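Local coordinates for non-toxic crystal protein (Bacillus thuringiensis, PDB 2D42), which is a non-toxic protein of parasporal inclusions that closely resembles beta-pore-forming toxins of the aerolysin and epsilon-toxin type in structure, at residues N65-S76 and S141-A152; Y22-N33 and G175-R183. One frame throughout, in Å; residues are numbered along the deposited sequence.

Contact 1: N65-S76 and S141-A152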
loop_
_atom_site.group_PDB
_atom_site.type_symbol
_atom_site.label_atom_id
_atom_site.label_comp_id
_atom_site.label_asym_id
_atom_site.label_seq_id
_atom_site.Cartn_x
_atom_site.Cartn_y
_atom_site.Cartn_z
ATOM N N ASN A 65 15.089 25.037 -38.799
ATOM C CA ASN A 65 15.594 26.350 -39.183
ATOM C C ASN A 65 15.919 26.335 -40.668
ATOM O O ASN A 65 16.941 25.788 -41.090
ATOM C CB ASN A 65 16.844 26.715 -38.387
ATOM C CG ASN A 65 17.450 28.036 -38.838
ATOM O OD1 ASN A 65 16.882 28.733 -39.676
ATOM N ND2 ASN A 65 18.602 28.380 -38.285
ATOM N N THR A 66 15.037 26.923 -41.466
ATOM C CA THR A 66 15.253 26.967 -42.901
ATOM C C THR A 66 15.917 28.277 -43.315
ATOM O O THR A 66 15.867 28.662 -44.477
ATOM C CB THR A 66 13.926 26.809 -43.665
ATOM O OG1 THR A 66 13.098 27.952 -43.430
ATOM C CG2 THR A 66 13.189 25.553 -43.192
ATOM N N THR A 67 16.541 28.959 -42.365
ATOM C CA THR A 67 17.196 30.227 -42.660
ATOM C C THR A 67 18.709 30.106 -42.746
ATOM O O THR A 67 19.283 29.043 -42.495
ATOM C CB THR A 67 16.890 31.296 -41.600
ATOM O OG1 THR A 67 17.640 31.019 -40.411
ATOM C CG2 THR A 67 15.404 31.316 -41.271
ATOM N N SER A 68 19.347 31.219 -43.098
ATOM C CA SER A 68 20.794 31.281 -43.232
ATOM C C SER A 68 21.379 31.746 -41.915
ATOM O O SER A 68 22.594 31.854 -41.762
ATOM C CB SER A 68 21.177 32.266 -44.336
ATOM O OG SER A 68 20.709 33.567 -44.020
ATOM N N ASN A 69 20.507 32.030 -40.960
ATOM C CA ASN A 69 20.967 32.490 -39.664
ATOM C C ASN A 69 20.604 31.538 -38.537
ATOM O O ASN A 69 19.542 30.920 -38.552
ATOM C CB ASN A 69 20.400 33.879 -39.376
ATOM C CG ASN A 69 20.919 34.926 -40.345
ATOM O OD1 ASN A 69 22.119 35.196 -40.400
ATOM N ND2 ASN A 69 20.018 35.512 -41.118
ATOM N N SER A 70 21.505 31.432 -37.567
ATOM C CA SER A 70 21.317 30.580 -36.401
ATOM C C SER A 70 20.193 31.153 -35.543
ATOM O O SER A 70 19.986 32.364 -35.515
ATOM C CB SER A 70 22.620 30.525 -35.595
ATOM O OG SER A 70 22.408 30.028 -34.288
ATOM N N LEU A 71 19.457 30.287 -34.854
ATOM C CA LEU A 71 18.367 30.748 -34.002
ATOM C C LEU A 71 18.268 29.898 -32.746
ATOM O O LEU A 71 18.670 28.734 -32.747
ATOM C CB LEU A 71 17.039 30.712 -34.771
ATOM C CG LEU A 71 16.478 29.368 -35.251
ATOM C CD1 LEU A 71 15.898 28.585 -34.072
ATOM C CD2 LEU A 71 15.395 29.622 -36.279
ATOM N N GLU A 72 17.748 30.488 -31.674
ATOM C CA GLU A 72 17.587 29.772 -30.420
ATOM C C GLU A 72 16.228 29.089 -30.414
ATOM O O GLU A 72 15.216 29.682 -30.791
ATOM C CB GLU A 72 17.679 30.729 -29.228
ATOM C CG GLU A 72 19.022 31.423 -29.074
ATOM C CD GLU A 72 20.178 30.443 -28.944
ATOM O OE1 GLU A 72 20.205 29.677 -27.955
ATOM O OE2 GLU A 72 21.057 30.439 -29.835
ATOM N N GLY A 73 16.211 27.833 -29.995
ATOM C CA GLY A 73 14.967 27.096 -29.937
ATOM C C GLY A 73 14.767 26.615 -28.515
ATOM O O GLY A 73 15.727 26.457 -27.770
ATOM N N VAL A 74 13.522 26.402 -28.125
ATOM C CA VAL A 74 13.232 25.923 -26.785
ATOM C C VAL A 74 12.098 24.912 -26.859
ATOM O O VAL A 74 11.036 25.199 -27.420
ATOM C CB VAL A 74 12.810 27.078 -25.832
ATOM C CG1 VAL A 74 12.346 26.510 -24.500
ATOM C CG2 VAL A 74 13.994 28.019 -25.584
ATOM N N PHE A 75 12.353 23.723 -26.325
ATOM C CA PHE A 75 11.355 22.666 -26.270
ATOM C C PHE A 75 10.777 22.690 -24.859
ATOM O O PHE A 75 11.503 22.506 -23.884
ATOM C CB PHE A 75 11.987 21.289 -26.511
ATOM C CG PHE A 75 12.450 21.064 -27.921
ATOM C CD1 PHE A 75 11.530 20.890 -28.948
ATOM C CD2 PHE A 75 13.806 21.010 -28.220
ATOM C CE1 PHE A 75 11.955 20.664 -30.256
ATOM C CE2 PHE A 75 14.243 20.783 -29.532
ATOM C CZ PHE A 75 13.314 20.610 -30.547
ATOM N N SER A 76 9.480 22.940 -24.749
ATOM C CA SER A 76 8.832 22.939 -23.448
ATOM C C SER A 76 7.862 21.753 -23.407
ATOM O O SER A 76 6.848 21.738 -24.109
ATOM C CB SER A 76 8.071 24.243 -23.219
ATOM O OG SER A 76 7.275 24.123 -22.059
ATOM N N SER A 141 12.085 21.438 -19.945
ATOM C CA SER A 141 12.328 22.263 -21.113
ATOM C C SER A 141 13.786 22.134 -21.494
ATOM O O SER A 141 14.602 21.677 -20.698
ATOM C CB SER A 141 11.992 23.728 -20.829
ATOM O OG SER A 141 12.953 24.304 -19.962
ATOM N N GLN A 142 14.111 22.531 -22.714
ATOM C CA GLN A 142 15.481 22.451 -23.196
ATOM C C GLN A 142 15.732 23.502 -24.263
ATOM O O GLN A 142 15.013 23.568 -25.263
ATOM C CB GLN A 142 15.753 21.068 -23.789
ATOM C CG GLN A 142 17.098 20.948 -24.509
ATOM C CD GLN A 142 18.269 20.944 -23.557
ATOM O OE1 GLN A 142 18.398 20.049 -22.726
ATOM N NE2 GLN A 142 19.130 21.948 -23.666
ATOM N N THR A 143 16.758 24.314 -24.053
ATOM C CA THR A 143 17.107 25.347 -25.008
ATOM C C THR A 143 18.170 24.779 -25.924
ATOM O O THR A 143 19.029 24.014 -25.492
ATOM C CB THR A 143 17.643 26.593 -24.294
ATOM O OG1 THR A 143 16.682 27.017 -23.320
ATOM C CG2 THR A 143 17.865 27.721 -25.291
ATOM N N ILE A 144 18.114 25.161 -27.191
ATOM C CA ILE A 144 19.047 24.645 -28.176
ATOM C C ILE A 144 19.352 25.691 -29.231
ATOM O O ILE A 144 18.518 26.538 -29.532
ATOM C CB ILE A 144 18.437 23.407 -28.887
ATOM C CG1 ILE A 144 19.464 22.771 -29.813
ATOM C CG2 ILE A 144 17.199 23.817 -29.683
ATOM C CD1 ILE A 144 20.630 22.173 -29.073
ATOM N N ARG A 145 20.553 25.636 -29.790
ATOM C CA ARG A 145 20.917 26.566 -30.837
ATOM C C ARG A 145 20.830 25.791 -32.130
ATOM O O ARG A 145 21.566 24.829 -32.340
ATOM C CB ARG A 145 22.337 27.100 -30.640
ATOM C CG ARG A 145 22.786 28.021 -31.766
ATOM C CD ARG A 145 24.098 28.722 -31.439
ATOM N NE ARG A 145 23.958 29.610 -30.287
ATOM C CZ ARG A 145 24.920 30.410 -29.836
ATOM N NH1 ARG A 145 26.104 30.436 -30.438
ATOM N NH2 ARG A 145 24.696 31.187 -28.783
ATOM N N VAL A 146 19.912 26.196 -32.996
ATOM C CA VAL A 146 19.744 25.503 -34.258
ATOM C C VAL A 146 20.481 26.225 -35.366
ATOM O O VAL A 146 20.090 27.318 -35.779
ATOM C CB VAL A 146 18.268 25.394 -34.656
ATOM C CG1 VAL A 146 18.144 24.495 -35.870
ATOM C CG2 VAL A 146 17.453 24.855 -33.484
ATOM N N PRO A 147 21.561 25.614 -35.865
ATOM C CA PRO A 147 22.385 26.176 -36.935
ATOM C C PRO A 147 21.598 26.366 -38.222
ATOM O O PRO A 147 20.598 25.688 -38.457
ATOM C CB PRO A 147 23.493 25.139 -37.101
ATOM C CG PRO A 147 23.577 24.507 -35.728
ATOM C CD PRO A 147 22.128 24.344 -35.383
ATOM N N PRO A 148 22.047 27.292 -39.078
ATOM C CA PRO A 148 21.366 27.549 -40.348
ATOM C C PRO A 148 21.135 26.256 -41.126
ATOM O O PRO A 148 21.983 25.366 -41.134
ATOM C CB PRO A 148 22.333 28.487 -41.065
ATOM C CG PRO A 148 22.905 29.278 -39.928
ATOM C CD PRO A 148 23.193 28.204 -38.903
ATOM N N PHE A 149 19.977 26.153 -41.764
ATOM C CA PHE A 149 19.638 24.983 -42.561
ATOM C C PHE A 149 19.798 23.643 -41.833
ATOM O O PHE A 149 20.268 22.656 -42.407
ATOM C CB PHE A 149 20.467 25.001 -43.843
ATOM C CG PHE A 149 20.237 26.228 -44.691
ATOM C CD1 PHE A 149 19.079 26.359 -45.458
ATOM C CD2 PHE A 149 21.173 27.260 -44.716
ATOM C CE1 PHE A 149 18.859 27.497 -46.235
ATOM C CE2 PHE A 149 20.960 28.404 -45.492
ATOM C CZ PHE A 149 19.804 28.521 -46.251
ATOM N N HIS A 150 19.384 23.624 -40.570
ATOM C CA HIS A 150 19.431 22.433 -39.723
ATOM C C HIS A 150 18.066 22.242 -39.052
ATOM O O HIS A 150 17.245 23.162 -39.014
ATOM C CB HIS A 150 20.472 22.596 -38.611
ATOM C CG HIS A 150 21.873 22.275 -39.022
ATOM N ND1 HIS A 150 22.552 22.985 -39.990
ATOM C CD2 HIS A 150 22.734 21.328 -38.577
ATOM C CE1 HIS A 150 23.770 22.489 -40.122
ATOM N NE2 HIS A 150 23.905 21.483 -39.276
ATOM N N ARG A 151 17.824 21.049 -38.528
ATOM C CA ARG A 151 16.581 20.788 -37.819
ATOM C C ARG A 151 16.980 20.187 -36.479
ATOM O O ARG A 151 17.973 19.448 -36.392
ATOM C CB ARG A 151 15.687 19.796 -38.577
ATOM C CG ARG A 151 16.100 18.341 -38.437
ATOM C CD ARG A 151 14.950 17.385 -38.769
ATOM N NE ARG A 151 14.520 17.508 -40.153
ATOM C CZ ARG A 151 15.285 17.207 -41.199
ATOM N NH1 ARG A 151 16.520 16.759 -41.015
ATOM N NH2 ARG A 151 14.820 17.366 -42.433
ATOM N N ALA A 152 16.228 20.526 -35.437
ATOM C CA ALA A 152 16.488 19.994 -34.108
ATOM C C ALA A 152 15.312 19.115 -33.720
ATOM O O ALA A 152 14.155 19.540 -33.774
ATOM C CB ALA A 152 16.652 21.124 -33.094
#
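Val146 O is gripped by two donors that reach it from opposite faces of its carbonyl plane: the side-chain ND2 of Asn65 at 3.1 Å and the backbone N of Leu71 at 3.2 Å. They mark the end of an antiparallel pairing between strands 71-76 and 141-146, at one tip of the elongated beta fold that relates this protein to the beta-pore-forming toxins. Beyond it the chain 141-152 passes through a type II turn, Pro147 to His150, and the loop 66-70 wraps over that turn. Asn65 organises the loop from its start. With CG anti to the backbone N (chi1 176°), its amide lies inside the loop; ND2 also donates to Asn69 O, while OD1 accepts from Thr67 N and, at 2.5 Å, from Thr67 OG1. The first of these OD1 bonds makes an Asx turn, and Thr67 OG1 in turn accepts from Asn69 N in an ST turn. Thr67 O sits 3.4 Å above one face of the Phe149 ring, toward its rim; that ring also stacks with His248. Along the strands the side chains alternate between two faces. On one, Leu71 and Val146 lie side by side, and Phe75 CE2 touches Ile144 CG2; the ring also meets Arg61 and Ile63 of strand 54-65, its CZ 3.5 Å from Ala152 O near the ring plane. The other, largely exposed face carries Val74, Thr143 and a salt bridge: Arg145 NE donates to the syn lone pair of Glu72 OE2 at 3.1 Å, the oxygen tilted out of the guanidinium plane, with carboxylate and guanidinium 89° apart.

Contact 2: Y22-N33 and G175-R183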
loop_
_atom_site.group_PDB
_atom_site.type_symbol
_atom_site.label_atom_id
_atom_site.label_comp_id
_atom_site.label_asym_id
_atom_site.label_seq_id
_atom_site.Cartn_x
_atom_site.Cartn_y
_atom_site.Cartn_z
ATOM N N TYR A 22 -20.866 -22.993 31.969
ATOM C CA TYR A 22 -21.935 -22.146 31.457
ATOM C C TYR A 22 -22.286 -22.590 30.055
ATOM O O TYR A 22 -21.587 -23.401 29.452
ATOM C CB TYR A 22 -21.496 -20.690 31.326
ATOM C CG TYR A 22 -21.090 -19.968 32.580
ATOM C CD1 TYR A 22 -21.645 -20.292 33.814
ATOM C CD2 TYR A 22 -20.211 -18.887 32.513
ATOM C CE1 TYR A 22 -21.337 -19.550 34.954
ATOM C CE2 TYR A 22 -19.898 -18.140 33.642
ATOM C CZ TYR A 22 -20.466 -18.477 34.858
ATOM O OH TYR A 22 -20.178 -17.722 35.969
ATOM N N THR A 23 -23.369 -22.036 29.529
ATOM C CA THR A 23 -23.759 -22.313 28.158
ATOM C C THR A 23 -23.441 -21.035 27.386
ATOM O O THR A 23 -23.900 -19.952 27.759
ATOM C CB THR A 23 -25.253 -22.613 28.024
ATOM O OG1 THR A 23 -25.544 -23.870 28.653
ATOM C CG2 THR A 23 -25.642 -22.683 26.552
ATOM N N TYR A 24 -22.632 -21.155 26.334
ATOM C CA TYR A 24 -22.263 -19.998 25.523
ATOM C C TYR A 24 -23.497 -19.522 24.793
ATOM O O TYR A 24 -24.128 -20.284 24.062
ATOM C CB TYR A 24 -21.179 -20.360 24.503
ATOM C CG TYR A 24 -20.896 -19.270 23.481
ATOM C CD1 TYR A 24 -20.138 -18.141 23.813
ATOM C CD2 TYR A 24 -21.385 -19.371 22.181
ATOM C CE1 TYR A 24 -19.870 -17.144 22.867
ATOM C CE2 TYR A 24 -21.128 -18.383 21.229
ATOM C CZ TYR A 24 -20.370 -17.276 21.577
ATOM O OH TYR A 24 -20.108 -16.324 20.621
ATOM N N GLY A 25 -23.850 -18.262 24.998
ATOM C CA GLY A 25 -25.016 -17.728 24.329
ATOM C C GLY A 25 -24.633 -17.027 23.039
ATOM O O GLY A 25 -25.029 -17.442 21.946
ATOM N N SER A 26 -23.855 -15.959 23.165
ATOM C CA SER A 26 -23.426 -15.192 22.003
ATOM C C SER A 26 -22.311 -14.234 22.408
ATOM O O SER A 26 -21.965 -14.137 23.587
ATOM C CB SER A 26 -24.612 -14.403 21.446
ATOM O OG SER A 26 -25.096 -13.488 22.417
ATOM N N SER A 27 -21.747 -13.538 21.425
ATOM C CA SER A 27 -20.685 -12.570 21.672
ATOM C C SER A 27 -20.637 -11.583 20.515
ATOM O O SER A 27 -21.012 -11.911 19.386
ATOM C CB SER A 27 -19.323 -13.269 21.834
ATOM O OG SER A 27 -18.938 -13.962 20.657
ATOM N N TYR A 28 -20.185 -10.368 20.806
ATOM C CA TYR A 28 -20.099 -9.317 19.801
ATOM C C TYR A 28 -19.189 -8.202 20.299
ATOM O O TYR A 28 -18.784 -8.193 21.461
ATOM C CB TYR A 28 -21.503 -8.771 19.506
ATOM C CG TYR A 28 -22.335 -8.534 20.752
ATOM C CD1 TYR A 28 -22.201 -7.363 21.497
ATOM C CD2 TYR A 28 -23.235 -9.501 21.204
ATOM C CE1 TYR A 28 -22.942 -7.159 22.665
ATOM C CE2 TYR A 28 -23.981 -9.309 22.372
ATOM C CZ TYR A 28 -23.828 -8.138 23.095
ATOM O OH TYR A 28 -24.559 -7.940 24.245
ATOM N N SER A 29 -18.861 -7.272 19.414
ATOM C CA SER A 29 -18.007 -6.146 19.769
ATOM C C SER A 29 -18.759 -5.163 20.673
ATOM O O SER A 29 -19.958 -4.955 20.510
ATOM C CB SER A 29 -17.542 -5.423 18.502
ATOM O OG SER A 29 -16.787 -4.276 18.833
ATOM N N ASP A 30 -18.039 -4.564 21.617
ATOM C CA ASP A 30 -18.610 -3.597 22.555
ATOM C C ASP A 30 -18.719 -2.207 21.932
ATOM O O ASP A 30 -17.708 -1.542 21.698
ATOM C CB ASP A 30 -17.736 -3.535 23.805
ATOM C CG ASP A 30 -18.183 -2.474 24.784
ATOM O OD1 ASP A 30 -19.284 -1.911 24.602
ATOM O OD2 ASP A 30 -17.431 -2.216 25.748
ATOM N N ASP A 31 -19.946 -1.756 21.689
ATOM C CA ASP A 31 -20.166 -0.454 21.073
ATOM C C ASP A 31 -19.511 0.746 21.738
ATOM O O ASP A 31 -19.209 1.721 21.061
ATOM C CB ASP A 31 -21.663 -0.189 20.922
ATOM C CG ASP A 31 -22.264 -0.936 19.752
ATOM O OD1 ASP A 31 -21.562 -1.790 19.167
ATOM O OD2 ASP A 31 -23.437 -0.672 19.417
ATOM N N THR A 32 -19.277 0.696 23.044
ATOM C CA THR A 32 -18.656 1.841 23.702
ATOM C C THR A 32 -17.126 1.828 23.651
ATOM O O THR A 32 -16.477 2.796 24.050
ATOM C CB THR A 32 -19.091 1.957 25.168
ATOM O OG1 THR A 32 -20.515 1.836 25.257
ATOM C CG2 THR A 32 -18.684 3.318 25.719
ATOM N N ASN A 33 -16.555 0.727 23.179
ATOM C CA ASN A 33 -15.107 0.585 23.044
ATOM C C ASN A 33 -14.969 -0.647 22.163
ATOM O O ASN A 33 -14.513 -1.699 22.602
ATOM C CB ASN A 33 -14.442 0.338 24.397
ATOM C CG ASN A 33 -12.924 0.478 24.334
ATOM O OD1 ASN A 33 -12.197 -0.046 25.185
ATOM N ND2 ASN A 33 -12.442 1.199 23.328
ATOM N N GLY A 175 -9.608 -2.807 22.173
ATOM C CA GLY A 175 -11.046 -2.698 22.319
ATOM C C GLY A 175 -11.623 -3.837 23.137
ATOM O O GLY A 175 -10.892 -4.717 23.598
ATOM N N ASN A 176 -12.944 -3.832 23.293
ATOM C CA ASN A 176 -13.634 -4.838 24.092
ATOM C C ASN A 176 -14.669 -5.628 23.319
ATOM O O ASN A 176 -15.250 -5.147 22.344
ATOM C CB ASN A 176 -14.359 -4.180 25.277
ATOM C CG ASN A 176 -13.419 -3.504 26.243
ATOM O OD1 ASN A 176 -13.492 -2.293 26.446
ATOM N ND2 ASN A 176 -12.533 -4.281 26.854
ATOM N N GLY A 177 -14.900 -6.845 23.793
ATOM C CA GLY A 177 -15.900 -7.710 23.206
ATOM C C GLY A 177 -16.919 -7.959 24.304
ATOM O O GLY A 177 -16.652 -7.690 25.473
ATOM N N ILE A 178 -18.095 -8.447 23.937
ATOM C CA ILE A 178 -19.126 -8.741 24.921
ATOM C C ILE A 178 -19.520 -10.191 24.720
ATOM O O ILE A 178 -19.781 -10.612 23.594
ATOM C CB ILE A 178 -20.392 -7.871 24.725
ATOM C CG1 ILE A 178 -20.061 -6.390 24.931
ATOM C CG2 ILE A 178 -21.476 -8.328 25.687
ATOM C CD1 ILE A 178 -19.518 -6.056 26.306
ATOM N N ILE A 179 -19.547 -10.952 25.804
ATOM C CA ILE A 179 -19.926 -12.352 25.728
ATOM C C ILE A 179 -21.082 -12.646 26.679
ATOM O O ILE A 179 -21.041 -12.287 27.858
ATOM C CB ILE A 179 -18.750 -13.271 26.087
ATOM C CG1 ILE A 179 -17.565 -12.992 25.154
ATOM C CG2 ILE A 179 -19.185 -14.723 25.971
ATOM C CD1 ILE A 179 -16.301 -13.769 25.505
ATOM N N ARG A 180 -22.110 -13.303 26.152
ATOM C CA ARG A 180 -23.282 -13.656 26.936
ATOM C C ARG A 180 -23.313 -15.144 27.257
ATOM O O ARG A 180 -23.236 -15.982 26.363
ATOM C CB ARG A 180 -24.549 -13.279 26.174
ATOM C CG ARG A 180 -24.676 -11.802 25.926
ATOM C CD ARG A 180 -25.998 -11.453 25.271
ATOM N NE ARG A 180 -26.359 -10.086 25.605
ATOM C CZ ARG A 180 -26.667 -9.684 26.834
ATOM N NH1 ARG A 180 -26.666 -10.552 27.835
ATOM N NH2 ARG A 180 -26.948 -8.411 27.065
ATOM N N TYR A 181 -23.428 -15.458 28.540
ATOM C CA TYR A 181 -23.487 -16.840 29.010
ATOM C C TYR A 181 -24.705 -16.989 29.906
ATOM O O TYR A 181 -25.252 -16.002 30.402
ATOM C CB TYR A 181 -22.292 -17.175 29.894
ATOM C CG TYR A 181 -20.931 -16.880 29.342
ATOM C CD1 TYR A 181 -20.304 -17.765 28.466
ATOM C CD2 TYR A 181 -20.220 -15.759 29.775
ATOM C CE1 TYR A 181 -18.996 -17.549 28.043
ATOM C CE2 TYR A 181 -18.911 -15.531 29.356
ATOM C CZ TYR A 181 -18.306 -16.434 28.493
ATOM O OH TYR A 181 -17.005 -16.227 28.094
ATOM N N TYR A 182 -25.123 -18.226 30.136
ATOM C CA TYR A 182 -26.229 -18.445 31.045
ATOM C C TYR A 182 -26.167 -19.803 31.707
ATOM O O TYR A 182 -25.568 -20.754 31.181
ATOM C CB TYR A 182 -27.582 -18.270 30.354
ATOM C CG TYR A 182 -27.859 -19.228 29.229
ATOM C CD1 TYR A 182 -27.449 -18.938 27.932
ATOM C CD2 TYR A 182 -28.561 -20.412 29.453
ATOM C CE1 TYR A 182 -27.736 -19.797 26.881
ATOM C CE2 TYR A 182 -28.855 -21.286 28.403
ATOM C CZ TYR A 182 -28.438 -20.967 27.119
ATOM O OH TYR A 182 -28.728 -21.806 26.069
ATOM N N ARG A 183 -26.759 -19.860 32.895
ATOM C CA ARG A 183 -26.850 -21.079 33.674
ATOM C C ARG A 183 -28.321 -21.442 33.697
ATOM O O ARG A 183 -29.153 -20.654 34.150
ATOM C CB ARG A 183 -26.396 -20.862 35.111
ATOM C CG ARG A 183 -24.916 -20.987 35.363
ATOM C CD ARG A 183 -24.676 -20.827 36.853
ATOM N NE ARG A 183 -25.327 -21.880 37.634
ATOM C CZ ARG A 183 -25.938 -21.679 38.797
ATOM N NH1 ARG A 183 -25.991 -20.460 39.317
ATOM N NH2 ARG A 183 -26.481 -22.695 39.452
#
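Tyr28 and Ile178 form the tight part of this antiparallel pairing between edge strand 23-29 and strand 176-183. CE1 of the tyrosine comes within 3.4 Å of Ile178 CB, and Ile178 CG2 lies 3.5 Å from Tyr28 CZ. A chi1 of 44°, which sets CG between the backbone N and the carbonyl carbon, folds the ring back across the neighbouring strand. Midway the register slips by one residue in a classic beta bulge: Gly25 N, at 2.7 Å, and Ser26 N both donate to Arg180 O. Past the bulge, Thr23 CB makes a CH-pi contact over one face of the Tyr182 ring, 3.8 Å from its centroid. Tyr22 meets Tyr181 obliquely, ring planes 43° apart.

The face carrying Tyr24, Ser27, Ile179 and Tyr181 turns to helix 5-19, where Ile179 touches Leu9 and Tyr12 and the Tyr181 ring meets that of Tyr16. On this covered side Tyr24 OH and Ser27 OG share a hydrogen bond of 2.6 Å, and Tyr181 OH bonds to Gln195.

The opposite face, with Thr23, Ser26, Tyr28, Ile178, Arg180 and Tyr182, holds the close Tyr28-Ile178 packing but is more open to solvent. Its loose point is Arg180 NE, which gives Tyr28 OH only a weak bond at 3.1 Å, bent to 126°. At the far end Asn176 N donates to Asn33 O at 2.7 Å. On the helix-facing side, then, the hydroxyls of Tyr24 and Ser27 satisfy each other and Tyr181 OH finds its partner on strand 189-198, to which the salt bridges Arg180-Glu192 and Asp30-Arg196 add charged links, the second from the turn after strand 23-29.

Contact 1 and contact 2 lie toward opposite ends of one long molecule, on opposite sides of the chain's centre: their centres are 79 Å apart and their nearest atoms about 53 Å. What joins them is strand 150-185, which begins at the turn of contact 1 and, with a break along its length, carries 175-183 of contact 2, running through the same large mixed sheet. Along the chain the order is 22-33, 65-76, 141-152, 175-183, so the segments of contact 1 fall between those of contact 2. Contact 2 packs beside helix 5-19, whereas contact 1 has strands 54-65 and 219-244 as neighbours. This long shared strand is consistent with the rod-like build of aerolysin-type beta-pore-forming toxins.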